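Local coordinates for periplasmic binding protein component of an ABC type zinc uptake transporter (Synechocystis sp., PDB 2OV3) that probably captures zinc in the periplasm and delivers it to an ABC transporter for uptake into the cell, at residues Met3-Ser8 against Lys118-Leu123; Tyr55-Leu60 against Glu68-Ala73; Ile102-Thr107 against Ser243-Val248; Lys195-Thr200 against Glu221-Glu226. All blocks are in the same frame, centred on the assembly; numbering follows the deposited sequence.

Contact 1: Met3-Ser8 against Lys118-Leu123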
# COMPACT_ATOMS: atom_id res chain seq x y z
N MET A 3 -21.78 -6.29 -10.55
CA MET A 3 -21.71 -6.70 -9.16
C MET A 3 -21.11 -5.58 -8.30
O MET A 3 -20.07 -5.02 -8.66
CB MET A 3 -20.83 -7.96 -9.10
CG MET A 3 -20.96 -8.81 -7.87
SD MET A 3 -20.24 -10.45 -8.15
CE MET A 3 -21.73 -11.40 -8.45
N ASP A 4 -21.76 -5.25 -7.18
CA ASP A 4 -21.26 -4.17 -6.32
C ASP A 4 -20.28 -4.65 -5.26
O ASP A 4 -20.66 -5.28 -4.26
CB ASP A 4 -22.41 -3.43 -5.62
CG ASP A 4 -23.22 -2.58 -6.58
OD1 ASP A 4 -22.63 -1.82 -7.37
OD2 ASP A 4 -24.46 -2.66 -6.54
N ILE A 5 -19.00 -4.34 -5.46
CA ILE A 5 -17.99 -4.74 -4.50
C ILE A 5 -17.44 -3.47 -3.86
O ILE A 5 -17.31 -2.45 -4.52
CB ILE A 5 -16.86 -5.53 -5.18
CG1 ILE A 5 -17.40 -6.88 -5.68
CG2 ILE A 5 -15.70 -5.75 -4.21
CD1 ILE A 5 -18.28 -6.78 -6.90
N THR A 6 -17.14 -3.53 -2.58
CA THR A 6 -16.59 -2.35 -1.94
C THR A 6 -15.15 -2.69 -1.52
O THR A 6 -14.85 -3.84 -1.22
CB THR A 6 -17.46 -1.93 -0.72
OG1 THR A 6 -18.77 -1.54 -1.17
CG2 THR A 6 -16.84 -0.75 0.01
N VAL A 7 -14.26 -1.69 -1.54
CA VAL A 7 -12.86 -1.89 -1.13
C VAL A 7 -12.46 -0.81 -0.14
O VAL A 7 -13.06 0.27 -0.10
CB VAL A 7 -11.85 -1.81 -2.32
CG1 VAL A 7 -12.17 -2.86 -3.37
CG2 VAL A 7 -11.83 -0.41 -2.91
N SER A 8 -11.41 -1.08 0.64
CA SER A 8 -10.94 -0.11 1.63
C SER A 8 -10.17 1.07 1.06
O SER A 8 -10.33 2.19 1.53
CB SER A 8 -10.07 -0.80 2.68
OG SER A 8 -10.75 -1.83 3.35
N LYS A 118 -10.62 -15.47 -7.66
CA LYS A 118 -11.19 -16.71 -7.19
C LYS A 118 -12.54 -16.43 -6.52
O LYS A 118 -13.53 -17.09 -6.79
CB LYS A 118 -10.24 -17.38 -6.21
CG LYS A 118 -10.69 -18.76 -5.75
CD LYS A 118 -9.69 -19.35 -4.75
CE LYS A 118 -10.11 -20.76 -4.35
NZ LYS A 118 -11.50 -20.78 -3.81
N GLU A 119 -12.57 -15.41 -5.66
CA GLU A 119 -13.78 -15.06 -4.94
C GLU A 119 -14.88 -14.46 -5.81
O GLU A 119 -16.06 -14.69 -5.57
CB GLU A 119 -13.42 -14.13 -3.78
CG GLU A 119 -12.47 -14.79 -2.77
CD GLU A 119 -13.11 -15.95 -2.02
OE1 GLU A 119 -13.85 -15.69 -1.04
OE2 GLU A 119 -12.90 -17.12 -2.42
N LEU A 120 -14.50 -13.69 -6.83
CA LEU A 120 -15.47 -13.09 -7.72
C LEU A 120 -16.11 -14.18 -8.59
O LEU A 120 -17.28 -14.08 -8.98
CB LEU A 120 -14.82 -12.02 -8.61
CG LEU A 120 -14.43 -10.68 -7.96
CD1 LEU A 120 -13.71 -9.80 -8.97
CD2 LEU A 120 -15.69 -9.97 -7.44
N ALA A 121 -15.35 -15.22 -8.89
CA ALA A 121 -15.84 -16.33 -9.71
C ALA A 121 -16.81 -17.20 -8.94
O ALA A 121 -17.57 -17.97 -9.53
CB ALA A 121 -14.68 -17.17 -10.22
N GLU A 122 -16.79 -17.10 -7.62
CA GLU A 122 -17.69 -17.90 -6.80
C GLU A 122 -19.05 -17.25 -6.70
O GLU A 122 -20.07 -17.92 -6.59
CB GLU A 122 -17.11 -18.09 -5.41
CG GLU A 122 -15.75 -18.75 -5.38
CD GLU A 122 -15.13 -18.73 -3.99
OE1 GLU A 122 -13.98 -19.22 -3.84
OE2 GLU A 122 -15.79 -18.22 -3.06
N LEU A 123 -19.07 -15.92 -6.76
CA LEU A 123 -20.33 -15.19 -6.64
C LEU A 123 -20.98 -15.03 -8.00
O LEU A 123 -22.20 -14.90 -8.11
CB LEU A 123 -20.07 -13.81 -6.04
CG LEU A 123 -19.36 -13.81 -4.69
CD1 LEU A 123 -19.04 -12.39 -4.32
CD2 LEU A 123 -20.22 -14.47 -3.62
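Met3 and Leu123 mark the closest backbone approach between strand 3-7 and the last turn of helix 106-123, with 9.0 Å between their CA atoms, a gap bridged from the strand by side chains. Met3 and Ile5, two apart on the strand, both direct CB toward the helix, which answers with Leu120 and Leu123. Met3 has CG anti to its backbone N (chi1 -161°) and then bends about the CG-SD bond (chi3 -101°), which brings the thioether across Leu123 at roughly a right angle. Met3 SD lies 4.0 Å from CB of Leu123, and Met3 CE is 3.8 Å from that same CB. Met3 CE also comes within 3.5 Å of Leu123 O, so it rests on backbone as well as side chain at the end of the helix. One turn back along the helix, Leu120 extends its CD2 branch to Ile5, 3.9 Å from Ile5 CG1, and that methyl also brushes Ile5 CD1. Here a helix covers one face of the four-stranded parallel sheet of the N-terminal lobe, where strand 3-7 is an inner strand between 24-28 and 54-57. Leu120 also packs on Leu16 and Ile19 of helix 10-20, and Leu123 reaches Ala54 of strand 54-57, so the apolar layer continues past the strand. On the exposed side of the helix, Lys118 NZ forms a salt bridge with Glu122 OE1 at 2.9 Å.

Contact 2: Tyr55-Leu60 against Glu68-Ala73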
# COMPACT_ATOMS: atom_id res chain seq x y z
N TYR A 55 -16.92 -7.39 0.17
CA TYR A 55 -16.01 -6.33 0.57
C TYR A 55 -14.61 -6.93 0.58
O TYR A 55 -14.37 -7.97 1.18
CB TYR A 55 -16.37 -5.83 1.97
CG TYR A 55 -15.56 -4.64 2.43
CD1 TYR A 55 -16.17 -3.38 2.58
CD2 TYR A 55 -14.21 -4.77 2.78
CE1 TYR A 55 -15.45 -2.29 3.08
CE2 TYR A 55 -13.48 -3.68 3.27
CZ TYR A 55 -14.12 -2.45 3.42
OH TYR A 55 -13.43 -1.38 3.95
N VAL A 56 -13.68 -6.27 -0.11
CA VAL A 56 -12.31 -6.75 -0.17
C VAL A 56 -11.42 -6.13 0.90
O VAL A 56 -10.99 -4.97 0.79
CB VAL A 56 -11.65 -6.47 -1.54
CG1 VAL A 56 -10.31 -7.19 -1.62
CG2 VAL A 56 -12.56 -6.91 -2.68
N LEU A 57 -11.16 -6.91 1.95
CA LEU A 57 -10.30 -6.46 3.03
C LEU A 57 -8.86 -6.58 2.58
O LEU A 57 -8.52 -7.42 1.74
CB LEU A 57 -10.49 -7.34 4.27
CG LEU A 57 -11.89 -7.52 4.86
CD1 LEU A 57 -11.91 -8.73 5.76
CD2 LEU A 57 -12.30 -6.26 5.62
N ILE A 58 -8.01 -5.72 3.13
CA ILE A 58 -6.58 -5.76 2.86
C ILE A 58 -6.08 -6.88 3.77
O ILE A 58 -5.18 -7.64 3.43
CB ILE A 58 -5.88 -4.42 3.26
CG1 ILE A 58 -5.94 -3.42 2.10
CG2 ILE A 58 -4.42 -4.66 3.64
CD1 ILE A 58 -7.04 -2.40 2.26
N GLY A 59 -6.72 -6.99 4.94
CA GLY A 59 -6.36 -8.00 5.91
C GLY A 59 -5.24 -7.51 6.80
O GLY A 59 -4.94 -6.32 6.81
N LEU A 60 -4.62 -8.43 7.55
CA LEU A 60 -3.52 -8.08 8.45
C LEU A 60 -3.90 -6.96 9.41
O LEU A 60 -3.08 -6.11 9.75
CB LEU A 60 -2.30 -7.68 7.63
CG LEU A 60 -1.76 -8.86 6.82
CD1 LEU A 60 -0.67 -8.39 5.86
CD2 LEU A 60 -1.22 -9.90 7.76
N GLU A 68 -16.00 -4.31 12.62
CA GLU A 68 -17.30 -4.62 13.16
C GLU A 68 -18.42 -3.80 12.53
O GLU A 68 -19.47 -4.34 12.20
CB GLU A 68 -17.28 -4.43 14.68
CG GLU A 68 -16.51 -5.54 15.41
CD GLU A 68 -17.23 -6.89 15.31
OE1 GLU A 68 -18.26 -7.07 15.99
OE2 GLU A 68 -16.77 -7.77 14.54
N LYS A 69 -18.20 -2.50 12.33
CA LYS A 69 -19.24 -1.68 11.71
C LYS A 69 -19.60 -2.24 10.35
O LYS A 69 -20.74 -2.10 9.91
CB LYS A 69 -18.78 -0.23 11.56
CG LYS A 69 -18.61 0.48 12.87
CD LYS A 69 -18.67 1.98 12.72
CE LYS A 69 -18.06 2.64 13.93
NZ LYS A 69 -16.68 2.11 14.16
N LEU A 70 -18.63 -2.87 9.70
CA LEU A 70 -18.87 -3.45 8.39
C LEU A 70 -19.86 -4.60 8.48
O LEU A 70 -20.84 -4.63 7.75
CB LEU A 70 -17.55 -3.94 7.79
CG LEU A 70 -16.54 -2.83 7.49
CD1 LEU A 70 -15.24 -3.47 7.01
CD2 LEU A 70 -17.08 -1.87 6.44
N LYS A 71 -19.60 -5.54 9.39
CA LYS A 71 -20.49 -6.69 9.57
C LYS A 71 -21.88 -6.25 10.01
O LYS A 71 -22.88 -6.87 9.66
CB LYS A 71 -19.92 -7.67 10.60
CG LYS A 71 -18.85 -8.60 10.04
CD LYS A 71 -18.65 -9.83 10.94
CE LYS A 71 -17.93 -9.48 12.24
NZ LYS A 71 -16.52 -9.09 12.01
N ALA A 72 -21.92 -5.17 10.78
CA ALA A 72 -23.17 -4.62 11.28
C ALA A 72 -23.93 -3.96 10.14
O ALA A 72 -25.16 -3.92 10.14
CB ALA A 72 -22.89 -3.60 12.38
N ALA A 73 -23.20 -3.42 9.17
CA ALA A 73 -23.83 -2.77 8.04
C ALA A 73 -24.45 -3.83 7.13
O ALA A 73 -25.52 -3.62 6.56
CB ALA A 73 -22.82 -1.93 7.27
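In the beta-alpha-beta unit of strand 54-57, helix 67-73 and strand 78-81, this contact packs the helix on the first strand, with Leu70 settling over Tyr55 and Leu57. Tyr55 and Leu70 are the nearest backbone positions, their CA atoms 8.8 Å apart. The Leu70 side chain meets the phenol ring at about a right angle and lays both methyls on one side of it, CD1 over the face and CD2 beyond the rim near CE1. CD1 of Leu70 makes a CH-pi contact, 4.1 Å from the Tyr55 ring centroid and 18° off the ring normal, displaced toward the hydroxyl-bearing carbon. Leu70 CD2 touches Tyr55 CE1 at 3.8 Å. In Tyr55, chi1 (-174°, CG anti to the backbone N) swings the ring out from the strand, and chi2 (111°) turns a face to Leu70. Leu57, two residues on, adds a looser touch, its CD2 4.3 Å from Leu70 CD1. The far end of the ring is fixed by a hydrogen bond between Tyr55 OH and Ser8 OG. With a phenylalanine at Tyr55, Leu70 would keep a ring to lie on, but Ser8 OG would probably lose one of its partners and the ring a tether against tilting. On the outer surface of the helix, Lys71 NZ and Glu68 OE2 pair in a salt bridge of 2.9 Å. In the sheet, Tyr55 packs beside Thr6 of strand 3-7 and Leu79 of strand 78-81; Leu57 also leans on Leu79, placing helix 67-73 over the edge of the sheet.

Contact 3: Ile102-Thr107 against Ser243-Val248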
# COMPACT_ATOMS: atom_id res chain seq x y z
N ILE A 102 0.82 -4.60 2.30
CA ILE A 102 1.28 -5.55 1.29
C ILE A 102 0.84 -5.14 -0.13
O ILE A 102 1.34 -5.68 -1.12
CB ILE A 102 0.79 -7.03 1.60
CG1 ILE A 102 -0.71 -7.20 1.30
CG2 ILE A 102 1.04 -7.38 3.05
CD1 ILE A 102 -1.61 -6.44 2.20
N TRP A 103 -0.07 -4.18 -0.23
CA TRP A 103 -0.57 -3.75 -1.53
C TRP A 103 0.45 -2.93 -2.34
O TRP A 103 0.17 -2.50 -3.46
CB TRP A 103 -1.89 -2.97 -1.36
CG TRP A 103 -1.73 -1.57 -0.83
CD1 TRP A 103 -1.41 -0.46 -1.56
CD2 TRP A 103 -1.84 -1.14 0.53
NE1 TRP A 103 -1.30 0.63 -0.74
CE2 TRP A 103 -1.56 0.25 0.55
CE3 TRP A 103 -2.14 -1.79 1.74
CZ2 TRP A 103 -1.57 1.00 1.74
CZ3 TRP A 103 -2.16 -1.04 2.91
CH2 TRP A 103 -1.87 0.34 2.91
N LEU A 104 1.64 -2.73 -1.79
CA LEU A 104 2.66 -1.97 -2.49
C LEU A 104 3.76 -2.92 -3.00
O LEU A 104 4.81 -2.49 -3.50
CB LEU A 104 3.22 -0.87 -1.58
CG LEU A 104 2.09 0.14 -1.17
CD1 LEU A 104 2.52 1.00 -0.00
CD2 LEU A 104 1.72 1.02 -2.38
N SER A 105 3.52 -4.23 -2.87
CA SER A 105 4.45 -5.24 -3.37
C SER A 105 3.82 -5.86 -4.62
O SER A 105 2.79 -6.53 -4.53
CB SER A 105 4.70 -6.35 -2.33
OG SER A 105 5.28 -7.50 -2.93
N PRO A 106 4.43 -5.64 -5.80
CA PRO A 106 3.89 -6.20 -7.04
C PRO A 106 3.73 -7.72 -6.91
O PRO A 106 2.65 -8.27 -7.16
CB PRO A 106 4.93 -5.80 -8.08
CG PRO A 106 5.39 -4.48 -7.57
CD PRO A 106 5.56 -4.73 -6.09
N THR A 107 4.81 -8.39 -6.51
CA THR A 107 4.80 -9.82 -6.32
C THR A 107 3.66 -10.27 -5.43
O THR A 107 2.88 -11.14 -5.81
CB THR A 107 6.10 -10.31 -5.66
OG1 THR A 107 7.20 -10.07 -6.54
CG2 THR A 107 6.03 -11.80 -5.34
N SER A 243 1.67 2.85 -12.44
CA SER A 243 2.48 4.00 -12.84
C SER A 243 3.05 4.70 -11.63
O SER A 243 4.08 5.37 -11.70
CB SER A 243 1.64 5.01 -13.62
OG SER A 243 0.98 4.40 -14.71
N ASN A 244 2.36 4.56 -10.50
CA ASN A 244 2.81 5.21 -9.30
C ASN A 244 4.05 4.56 -8.72
O ASN A 244 4.97 5.26 -8.30
CB ASN A 244 1.73 5.24 -8.24
CG ASN A 244 2.21 5.90 -6.98
OD1 ASN A 244 2.24 5.28 -5.92
ND2 ASN A 244 2.62 7.15 -7.08
N LEU A 245 4.07 3.24 -8.66
CA LEU A 245 5.22 2.56 -8.12
C LEU A 245 6.44 2.87 -8.96
O LEU A 245 7.53 3.03 -8.42
CB LEU A 245 5.00 1.05 -8.07
CG LEU A 245 4.07 0.61 -6.94
CD1 LEU A 245 4.00 -0.91 -6.93
CD2 LEU A 245 4.61 1.12 -5.60
N LYS A 246 6.26 2.97 -10.27
CA LYS A 246 7.41 3.27 -11.12
C LYS A 246 7.97 4.66 -10.84
O LYS A 246 9.18 4.84 -10.78
CB LYS A 246 7.04 3.11 -12.60
CG LYS A 246 6.91 1.64 -13.01
CD LYS A 246 6.71 1.45 -14.51
CE LYS A 246 5.25 1.47 -14.91
NZ LYS A 246 5.08 0.81 -16.25
N ALA A 247 7.09 5.64 -10.64
CA ALA A 247 7.54 6.99 -10.34
C ALA A 247 8.29 6.97 -9.01
O ALA A 247 9.29 7.67 -8.84
CB ALA A 247 6.35 7.94 -10.25
N VAL A 248 7.79 6.16 -8.07
CA VAL A 248 8.39 6.02 -6.75
C VAL A 248 9.80 5.47 -6.90
O VAL A 248 10.77 6.09 -6.46
CB VAL A 248 7.52 5.09 -5.87
CG1 VAL A 248 8.25 4.71 -4.59
CG2 VAL A 248 6.20 5.80 -5.52
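Leu104 and Leu245 bring the backbones of 102-107 and 243-248 to within 7.7 Å, measured between their CA atoms, where the lead-in to helix 106-123 passes helix 241-256. Leu245 carries the helix side of the contact, its CB directed at the other segment, and the two methyls at its end fan out against different parts of the turn. Leu245 CD1 reaches Pro106 CG at 3.9 Å, and the same methyl is 3.9 Å from Leu104 O, so it rests between a proline ring carbon and a main-chain carbonyl. The second branch, Leu245 CD2, faces Leu104 CD2 at 4.3 Å, a more distant approach made by the end of the Leu104 side chain. Between these two partners Ser105 turns its CB away and serves as the N-cap of helix 106-123, its OG bonded to Leu108 N just beyond the segment. Asp174 also holds that hydroxyl, which ties the start of the helix to the end of helix 169-174. The zinc site is close by: the ion is bound by His37, His101 and His165, and the Leu104 side chain lies about 4 Å from that of His101 and about 7 Å from the ion, so it probably contributes to the apolar surroundings of the site. Farther out, Pro106 packs on Leu149 of the long helix 128-153 and Leu245 on Phe171 of helix 169-174, which sets the contact among four helices near the middle of the molecule.

Contact 4: Lys195-Thr200 against Glu221-Glu226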
# COMPACT_ATOMS: atom_id res chain seq x y z
N LYS A 195 17.04 12.33 16.21
CA LYS A 195 18.35 12.94 16.12
C LYS A 195 19.34 11.88 15.62
O LYS A 195 20.21 12.16 14.80
CB LYS A 195 18.81 13.48 17.48
CG LYS A 195 20.19 14.13 17.46
CD LYS A 195 20.20 15.37 16.57
CE LYS A 195 21.62 15.89 16.38
NZ LYS A 195 22.38 15.95 17.66
N GLN A 196 19.19 10.66 16.13
CA GLN A 196 20.03 9.56 15.71
C GLN A 196 19.80 9.32 14.22
O GLN A 196 20.72 8.97 13.49
CB GLN A 196 19.69 8.30 16.49
CG GLN A 196 20.22 7.03 15.87
CD GLN A 196 21.69 6.81 16.17
OE1 GLN A 196 22.04 6.30 17.24
NE2 GLN A 196 22.56 7.21 15.23
N LEU A 197 18.55 9.49 13.78
CA LEU A 197 18.22 9.30 12.39
C LEU A 197 18.95 10.34 11.54
O LEU A 197 19.54 10.00 10.51
CB LEU A 197 16.70 9.40 12.19
CG LEU A 197 16.12 9.36 10.76
CD1 LEU A 197 14.65 8.92 10.78
CD2 LEU A 197 16.25 10.73 10.14
N ILE A 198 18.94 11.59 11.98
CA ILE A 198 19.61 12.66 11.25
C ILE A 198 21.12 12.43 11.14
O ILE A 198 21.70 12.67 10.08
CB ILE A 198 19.40 14.02 11.92
CG1 ILE A 198 17.91 14.36 11.94
CG2 ILE A 198 20.19 15.10 11.16
CD1 ILE A 198 17.61 15.69 12.57
N ASP A 199 21.75 12.01 12.23
CA ASP A 199 23.18 11.78 12.19
C ASP A 199 23.51 10.59 11.31
O ASP A 199 24.52 10.58 10.60
CB ASP A 199 23.75 11.56 13.59
CG ASP A 199 23.63 12.80 14.48
OD1 ASP A 199 23.68 13.94 13.94
OD2 ASP A 199 23.51 12.63 15.71
N THR A 200 22.65 9.58 11.34
CA THR A 200 22.88 8.40 10.52
C THR A 200 22.77 8.79 9.05
O THR A 200 23.57 8.37 8.21
CB THR A 200 21.85 7.31 10.84
OG1 THR A 200 22.12 6.77 12.14
CG2 THR A 200 21.91 6.19 9.80
N GLU A 221 10.17 18.17 6.57
CA GLU A 221 10.86 19.35 6.07
C GLU A 221 11.95 19.78 7.05
O GLU A 221 13.03 20.23 6.64
CB GLU A 221 9.85 20.47 5.84
CG GLU A 221 8.90 20.17 4.68
CD GLU A 221 7.63 21.00 4.70
OE1 GLU A 221 6.75 20.74 3.83
OE2 GLU A 221 7.49 21.89 5.57
N ALA A 222 11.67 19.62 8.33
CA ALA A 222 12.65 19.98 9.35
C ALA A 222 13.81 18.99 9.25
O ALA A 222 14.96 19.38 9.08
CB ALA A 222 12.01 19.92 10.73
N ILE A 223 13.48 17.70 9.33
CA ILE A 223 14.48 16.65 9.24
C ILE A 223 15.37 16.87 8.03
O ILE A 223 16.59 16.88 8.13
CB ILE A 223 13.81 15.25 9.12
CG1 ILE A 223 13.12 14.88 10.44
CG2 ILE A 223 14.84 14.18 8.75
CD1 ILE A 223 14.06 14.79 11.61
N ALA A 224 14.74 17.05 6.87
CA ALA A 224 15.45 17.25 5.62
C ALA A 224 16.40 18.44 5.70
O ALA A 224 17.55 18.36 5.28
CB ALA A 224 14.45 17.45 4.49
N ALA A 225 15.91 19.56 6.22
CA ALA A 225 16.71 20.76 6.37
C ALA A 225 17.97 20.43 7.16
O ALA A 225 19.07 20.78 6.74
CB ALA A 225 15.91 21.84 7.09
N GLU A 226 17.81 19.77 8.29
CA GLU A 226 18.95 19.40 9.13
C GLU A 226 19.94 18.45 8.48
O GLU A 226 21.14 18.52 8.74
CB GLU A 226 18.47 18.79 10.44
CG GLU A 226 18.28 19.79 11.56
CD GLU A 226 19.49 20.68 11.77
OE1 GLU A 226 20.63 20.15 11.80
OE2 GLU A 226 19.31 21.92 11.89
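Ile198 overlaps Ile223 and Glu226 together, filling the groove between two residues one turn apart on helix 218-227. Its CG1 branch is fully extended (chi2 -180°), which carries Ile198 CD1 out to Ile223 CD1 at 3.8 Å and to the CB of Glu226 at 3.9 Å. The other branch, Ile198 CG2, leans on that same Glu226 CB from 4.1 Å. Leu197 joins from the neighbouring position, its CD2 set 4.0 Å from Ile223 CG2, with the two side chains crossing at about a right angle. Ile223 thus spreads its two branches between two partners. The helices 193-204 and 218-227 run in broadly the same direction, their local axes 10.0 Å apart and crossing at -41°, as adjacent helices on one face of a parallel alpha/beta sheet do. Ile223 also rests on Val209 of strand 208-212 beneath them. Replacing Ile198 with an alanine would probably open a gap between Ile223 and Glu226 and deprive the helix pair of its main apolar bridge. Within helix 193-204, Gln196 O accepts from both Thr200 N and Thr200 OG1, which reach it from opposite faces of its carbonyl plane. Across the interface, by contrast, the touching atoms are all carbon, and Glu226 lends its aliphatic base, so the helix pair is held by shape and exclusion of water rather than by directed bonds.

Contacts 1 and 2 hold the same parallel sheet from its two faces and meet through adjacent strands, where Thr6 O probably bonds Val56 N and Ile5 packs on Val56. Contact 4 lies in the other lobe, about 45 Å from contact 1 between centres, and joins helix to helix rather than helix to strand. Contacts 1 to 3 have no exposed touching residue, while contact 4 is buried apart from the exposed Glu226. Contact 3, nearest the centre of the chain, shares helix 106-123 with contact 1 and touches contact 2 through Ile102 against Ile58 and Leu60. All four are apolar across the interface; contact 2 adds an aromatic face, contact 1 a thioether, and contact 3 alone lies beside the zinc.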